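Local coordinates for protein elongation factor G (Thermus thermophilus, PDB 2DY1) that binds GTP with magnesium and probably acts as a GTPase in the elongation step of protein synthesis on the ribosome, at residues V570-L581 and A638-V649. Numbering follows the deposited sequence.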
loop_
_atom_site.group_PDB
_atom_site.type_symbol
_atom_site.label_atom_id
_atom_site.label_comp_id
_atom_site.label_asym_id
_atom_site.label_seq_id
_atom_site.Cartn_x
_atom_site.Cartn_y
_atom_site.Cartn_z
ATOM N N VAL A 570 -6.172 -37.685 -11.994
ATOM C CA VAL A 570 -7.300 -36.894 -11.525
ATOM C C VAL A 570 -6.935 -35.413 -11.479
ATOM O O VAL A 570 -5.766 -35.059 -11.305
ATOM C CB VAL A 570 -7.761 -37.325 -10.113
ATOM C CG1 VAL A 570 -8.179 -38.785 -10.134
ATOM C CG2 VAL A 570 -6.655 -37.094 -9.101
ATOM N N LEU A 571 -7.948 -34.558 -11.621
ATOM C CA LEU A 571 -7.765 -33.107 -11.618
ATOM C C LEU A 571 -7.718 -32.523 -10.214
ATOM O O LEU A 571 -8.497 -32.908 -9.339
ATOM C CB LEU A 571 -8.897 -32.444 -12.401
ATOM C CG LEU A 571 -8.716 -30.961 -12.741
ATOM C CD1 LEU A 571 -7.623 -30.802 -13.787
ATOM C CD2 LEU A 571 -10.029 -30.400 -13.263
ATOM N N LEU A 572 -6.795 -31.586 -10.002
ATOM C CA LEU A 572 -6.638 -30.929 -8.709
ATOM C C LEU A 572 -6.836 -29.427 -8.894
ATOM O O LEU A 572 -6.571 -28.895 -9.965
ATOM C CB LEU A 572 -5.234 -31.168 -8.147
ATOM C CG LEU A 572 -4.771 -32.608 -7.914
ATOM C CD1 LEU A 572 -3.335 -32.582 -7.422
ATOM C CD2 LEU A 572 -5.671 -33.293 -6.887
ATOM N N GLU A 573 -7.312 -28.756 -7.851
ATOM C CA GLU A 573 -7.504 -27.311 -7.917
ATOM C C GLU A 573 -6.952 -26.693 -6.652
ATOM O O GLU A 573 -6.894 -27.338 -5.608
ATOM C CB GLU A 573 -8.990 -26.956 -8.073
ATOM C CG GLU A 573 -9.837 -27.220 -6.846
ATOM C CD GLU A 573 -11.292 -26.842 -7.071
ATOM O OE1 GLU A 573 -11.540 -25.746 -7.616
ATOM O OE2 GLU A 573 -12.186 -27.633 -6.700
ATOM N N PRO A 574 -6.519 -25.424 -6.723
ATOM C CA PRO A 574 -5.991 -24.848 -5.490
ATOM C C PRO A 574 -7.088 -24.434 -4.517
ATOM O O PRO A 574 -8.113 -23.885 -4.915
ATOM C CB PRO A 574 -5.148 -23.674 -5.986
ATOM C CG PRO A 574 -5.784 -23.302 -7.265
ATOM C CD PRO A 574 -6.185 -24.601 -7.894
ATOM N N ILE A 575 -6.855 -24.733 -3.241
ATOM C CA ILE A 575 -7.773 -24.408 -2.153
ATOM C C ILE A 575 -7.109 -23.326 -1.310
ATOM O O ILE A 575 -5.926 -23.415 -0.997
ATOM C CB ILE A 575 -8.037 -25.646 -1.255
ATOM C CG1 ILE A 575 -8.679 -26.764 -2.081
ATOM C CG2 ILE A 575 -8.930 -25.257 -0.065
ATOM C CD1 ILE A 575 -9.920 -26.357 -2.848
ATOM N N TYR A 576 -7.867 -22.297 -0.949
ATOM C CA TYR A 576 -7.332 -21.202 -0.152
ATOM C C TYR A 576 -8.012 -21.076 1.204
ATOM O O TYR A 576 -9.154 -21.516 1.385
ATOM C CB TYR A 576 -7.492 -19.869 -0.910
ATOM C CG TYR A 576 -6.419 -19.609 -1.953
ATOM C CD1 TYR A 576 -6.184 -20.517 -2.987
ATOM C CD2 TYR A 576 -5.602 -18.476 -1.868
ATOM C CE1 TYR A 576 -5.146 -20.306 -3.906
ATOM C CE2 TYR A 576 -4.573 -18.253 -2.776
ATOM C CZ TYR A 576 -4.348 -19.179 -3.791
ATOM O OH TYR A 576 -3.297 -18.989 -4.657
ATOM N N ARG A 577 -7.285 -20.515 2.164
ATOM C CA ARG A 577 -7.856 -20.243 3.476
ATOM C C ARG A 577 -8.431 -18.837 3.378
ATOM O O ARG A 577 -7.714 -17.918 2.984
ATOM C CB ARG A 577 -6.813 -20.378 4.616
ATOM C CG ARG A 577 -5.329 -20.020 4.372
ATOM C CD ARG A 577 -4.574 -20.092 5.714
ATOM N NE ARG A 577 -3.114 -20.275 5.701
ATOM C CZ ARG A 577 -2.478 -21.343 5.222
ATOM N NH1 ARG A 577 -3.160 -22.343 4.685
ATOM N NH2 ARG A 577 -1.158 -21.432 5.328
ATOM N N LEU A 578 -9.723 -18.693 3.668
ATOM C CA LEU A 578 -10.387 -17.401 3.565
ATOM C C LEU A 578 -10.899 -16.913 4.913
ATOM O O LEU A 578 -11.704 -17.582 5.566
ATOM C CB LEU A 578 -11.546 -17.501 2.560
ATOM C CG LEU A 578 -12.378 -16.297 2.076
ATOM C CD1 LEU A 578 -13.798 -16.429 2.589
ATOM C CD2 LEU A 578 -11.758 -14.981 2.508
ATOM N N LYS A 579 -10.425 -15.740 5.323
ATOM C CA LYS A 579 -10.846 -15.133 6.580
ATOM C C LYS A 579 -11.717 -13.934 6.234
ATOM O O LYS A 579 -11.310 -13.073 5.459
ATOM C CB LYS A 579 -9.630 -14.671 7.383
ATOM C CG LYS A 579 -8.713 -15.801 7.827
ATOM C CD LYS A 579 -7.540 -15.283 8.651
ATOM C CE LYS A 579 -6.682 -16.431 9.174
ATOM N NZ LYS A 579 -5.540 -15.946 10.002
ATOM N N VAL A 580 -12.920 -13.887 6.794
ATOM C CA VAL A 580 -13.823 -12.778 6.520
ATOM C C VAL A 580 -14.319 -12.117 7.801
ATOM O O VAL A 580 -14.845 -12.782 8.693
ATOM C CB VAL A 580 -15.053 -13.243 5.690
ATOM C CG1 VAL A 580 -15.994 -12.070 5.445
ATOM C CG2 VAL A 580 -14.597 -13.819 4.367
ATOM N N LEU A 581 -14.128 -10.804 7.888
ATOM C CA LEU A 581 -14.572 -10.030 9.040
ATOM C C LEU A 581 -15.839 -9.326 8.573
ATOM O O LEU A 581 -15.814 -8.585 7.589
ATOM C CB LEU A 581 -13.507 -8.998 9.430
ATOM C CG LEU A 581 -13.623 -8.271 10.775
ATOM C CD1 LEU A 581 -14.921 -7.496 10.835
ATOM C CD2 LEU A 581 -13.547 -9.272 11.916
ATOM N N ALA A 638 -14.005 -7.037 5.497
ATOM C CA ALA A 638 -12.603 -7.108 5.100
ATOM C C ALA A 638 -12.325 -8.600 4.942
ATOM O O ALA A 638 -13.067 -9.431 5.470
ATOM C CB ALA A 638 -11.710 -6.508 6.182
ATOM N N TYR A 639 -11.265 -8.953 4.226
ATOM C CA TYR A 639 -10.970 -10.365 4.020
ATOM C C TYR A 639 -9.506 -10.595 3.679
ATOM O O TYR A 639 -8.801 -9.672 3.274
ATOM C CB TYR A 639 -11.816 -10.898 2.860
ATOM C CG TYR A 639 -11.208 -10.581 1.512
ATOM C CD1 TYR A 639 -10.276 -11.442 0.921
ATOM C CD2 TYR A 639 -11.478 -9.371 0.872
ATOM C CE1 TYR A 639 -9.623 -11.097 -0.264
ATOM C CE2 TYR A 639 -10.832 -9.016 -0.311
ATOM C CZ TYR A 639 -9.902 -9.880 -0.870
ATOM O OH TYR A 639 -9.223 -9.504 -2.005
ATOM N N THR A 640 -9.066 -11.838 3.839
ATOM C CA THR A 640 -7.708 -12.231 3.481
ATOM C C THR A 640 -7.816 -13.620 2.856
ATOM O O THR A 640 -8.582 -14.466 3.326
ATOM C CB THR A 640 -6.761 -12.335 4.706
ATOM O OG1 THR A 640 -7.197 -13.398 5.562
ATOM C CG2 THR A 640 -6.726 -11.021 5.475
ATOM N N LEU A 641 -7.070 -13.839 1.778
ATOM C CA LEU A 641 -7.045 -15.123 1.091
ATOM C C LEU A 641 -5.601 -15.595 1.056
ATOM O O LEU A 641 -4.698 -14.818 0.749
ATOM C CB LEU A 641 -7.566 -14.987 -0.345
ATOM C CG LEU A 641 -9.072 -15.051 -0.595
ATOM C CD1 LEU A 641 -9.383 -14.649 -2.044
ATOM C CD2 LEU A 641 -9.567 -16.470 -0.311
ATOM N N GLU A 642 -5.375 -16.862 1.391
ATOM C CA GLU A 642 -4.023 -17.410 1.370
ATOM C C GLU A 642 -4.070 -18.850 0.894
ATOM O O GLU A 642 -4.971 -19.603 1.266
ATOM C CB GLU A 642 -3.388 -17.359 2.767
ATOM C CG GLU A 642 -3.110 -15.957 3.287
ATOM C CD GLU A 642 -2.331 -15.962 4.592
ATOM O OE1 GLU A 642 -1.951 -14.867 5.059
ATOM O OE2 GLU A 642 -2.098 -17.057 5.150
ATOM N N PHE A 643 -3.104 -19.225 0.060
ATOM C CA PHE A 643 -3.032 -20.584 -0.469
ATOM C C PHE A 643 -2.931 -21.603 0.653
ATOM O O PHE A 643 -2.175 -21.425 1.612
ATOM C CB PHE A 643 -1.821 -20.742 -1.396
ATOM C CG PHE A 643 -1.638 -22.142 -1.913
ATOM C CD1 PHE A 643 -2.470 -22.647 -2.905
ATOM C CD2 PHE A 643 -0.650 -22.966 -1.386
ATOM C CE1 PHE A 643 -2.323 -23.956 -3.366
ATOM C CE2 PHE A 643 -0.495 -24.278 -1.841
ATOM C CZ PHE A 643 -1.331 -24.771 -2.830
ATOM N N SER A 644 -3.697 -22.678 0.520
ATOM C CA SER A 644 -3.710 -23.736 1.518
ATOM C C SER A 644 -3.118 -25.033 0.961
ATOM O O SER A 644 -2.080 -25.505 1.421
ATOM C CB SER A 644 -5.145 -23.987 1.981
ATOM O OG SER A 644 -5.203 -25.038 2.929
ATOM N N HIS A 645 -3.773 -25.596 -0.044
ATOM C CA HIS A 645 -3.309 -26.848 -0.625
ATOM C C HIS A 645 -4.114 -27.134 -1.876
ATOM O O HIS A 645 -5.072 -26.426 -2.176
ATOM C CB HIS A 645 -3.547 -27.991 0.370
ATOM C CG HIS A 645 -5.000 -28.229 0.660
ATOM N ND1 HIS A 645 -5.748 -27.394 1.464
ATOM C CD2 HIS A 645 -5.860 -29.160 0.184
ATOM C CE1 HIS A 645 -7.006 -27.798 1.467
ATOM N NE2 HIS A 645 -7.102 -28.868 0.698
ATOM N N TYR A 646 -3.723 -28.180 -2.601
ATOM C CA TYR A 646 -4.457 -28.595 -3.790
ATOM C C TYR A 646 -5.379 -29.734 -3.372
ATOM O O TYR A 646 -5.042 -30.527 -2.492
ATOM C CB TYR A 646 -3.511 -29.093 -4.890
ATOM C CG TYR A 646 -3.049 -28.001 -5.830
ATOM C CD1 TYR A 646 -1.994 -27.155 -5.488
ATOM C CD2 TYR A 646 -3.707 -27.783 -7.038
ATOM C CE1 TYR A 646 -1.613 -26.105 -6.329
ATOM C CE2 TYR A 646 -3.337 -26.743 -7.889
ATOM C CZ TYR A 646 -2.293 -25.907 -7.523
ATOM O OH TYR A 646 -1.949 -24.871 -8.353
ATOM N N ALA A 647 -6.548 -29.809 -3.989
ATOM C CA ALA A 647 -7.488 -30.872 -3.666
ATOM C C ALA A 647 -8.129 -31.319 -4.955
ATOM O O ALA A 647 -8.174 -30.569 -5.926
ATOM C CB ALA A 647 -8.552 -30.370 -2.689
ATOM N N GLU A 648 -8.613 -32.553 -4.974
ATOM C CA GLU A 648 -9.254 -33.081 -6.164
ATOM C C GLU A 648 -10.520 -32.281 -6.465
ATOM O O GLU A 648 -11.296 -31.952 -5.558
ATOM C CB GLU A 648 -9.597 -34.562 -5.953
ATOM C CG GLU A 648 -8.413 -35.385 -5.432
ATOM C CD GLU A 648 -8.744 -36.858 -5.201
ATOM O OE1 GLU A 648 -9.911 -37.259 -5.406
ATOM O OE2 GLU A 648 -7.826 -37.611 -4.812
ATOM N N VAL A 649 -10.716 -31.972 -7.740
ATOM C CA VAL A 649 -11.875 -31.224 -8.194
ATOM C C VAL A 649 -13.087 -32.152 -8.233
ATOM O O VAL A 649 -13.009 -33.257 -8.769
ATOM C CB VAL A 649 -11.637 -30.662 -9.612
ATOM C CG1 VAL A 649 -12.897 -29.975 -10.131
ATOM C CG2 VAL A 649 -10.465 -29.685 -9.591
HETATM O O HOH W 1 -11.725 -29.329 -4.456
HETATM O O HOH W 2 -6.776 -16.175 5.006
#
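Phe643 meets Tyr576 twice: its CA stands over the centre of the tyrosine ring, 3.6 Å from the centroid, and its own ring comes in as an offset edge-to-face partner from the same side, planes 80° apart, with Phe643 CD1 3.7 Å from Tyr576 CE1. A chi1 of 177°, CG anti to the backbone N, carries the Phe643 ring past the rim of the tyrosine, where its edge also meets Pro574 CB. With an alanine at Tyr576, the CA and ring edge of Phe643 would probably lose the surface they rest on, leaving a gap beside Pro574. Next to this pair, Pro574 CB lies over the Tyr646 ring, and Ile575 CB packs over the His645 ring, 3.9 Å from its centroid. The backbones form an antiparallel ladder that carries a classic beta bulge: Ile575 O accepts from both Ser644 N (2.8 Å) and His645 N (3.2 Å). The bulge shifts the register by one residue between the first and last strands of the C-terminal domain's ferredoxin-like βαββαβ fold. Beyond it, Arg577 NE makes a weak, bent salt bridge to Glu642 OE2 (3.4 Å). Water joins Glu573 OE2 to Glu648 O, while Arg598 salt-bridges the same carboxylate oxygen. Farther out, Tyr646 OH hydrogen-bonds to Pro455 O, and helix 625-633 packs against Val580 and Tyr639.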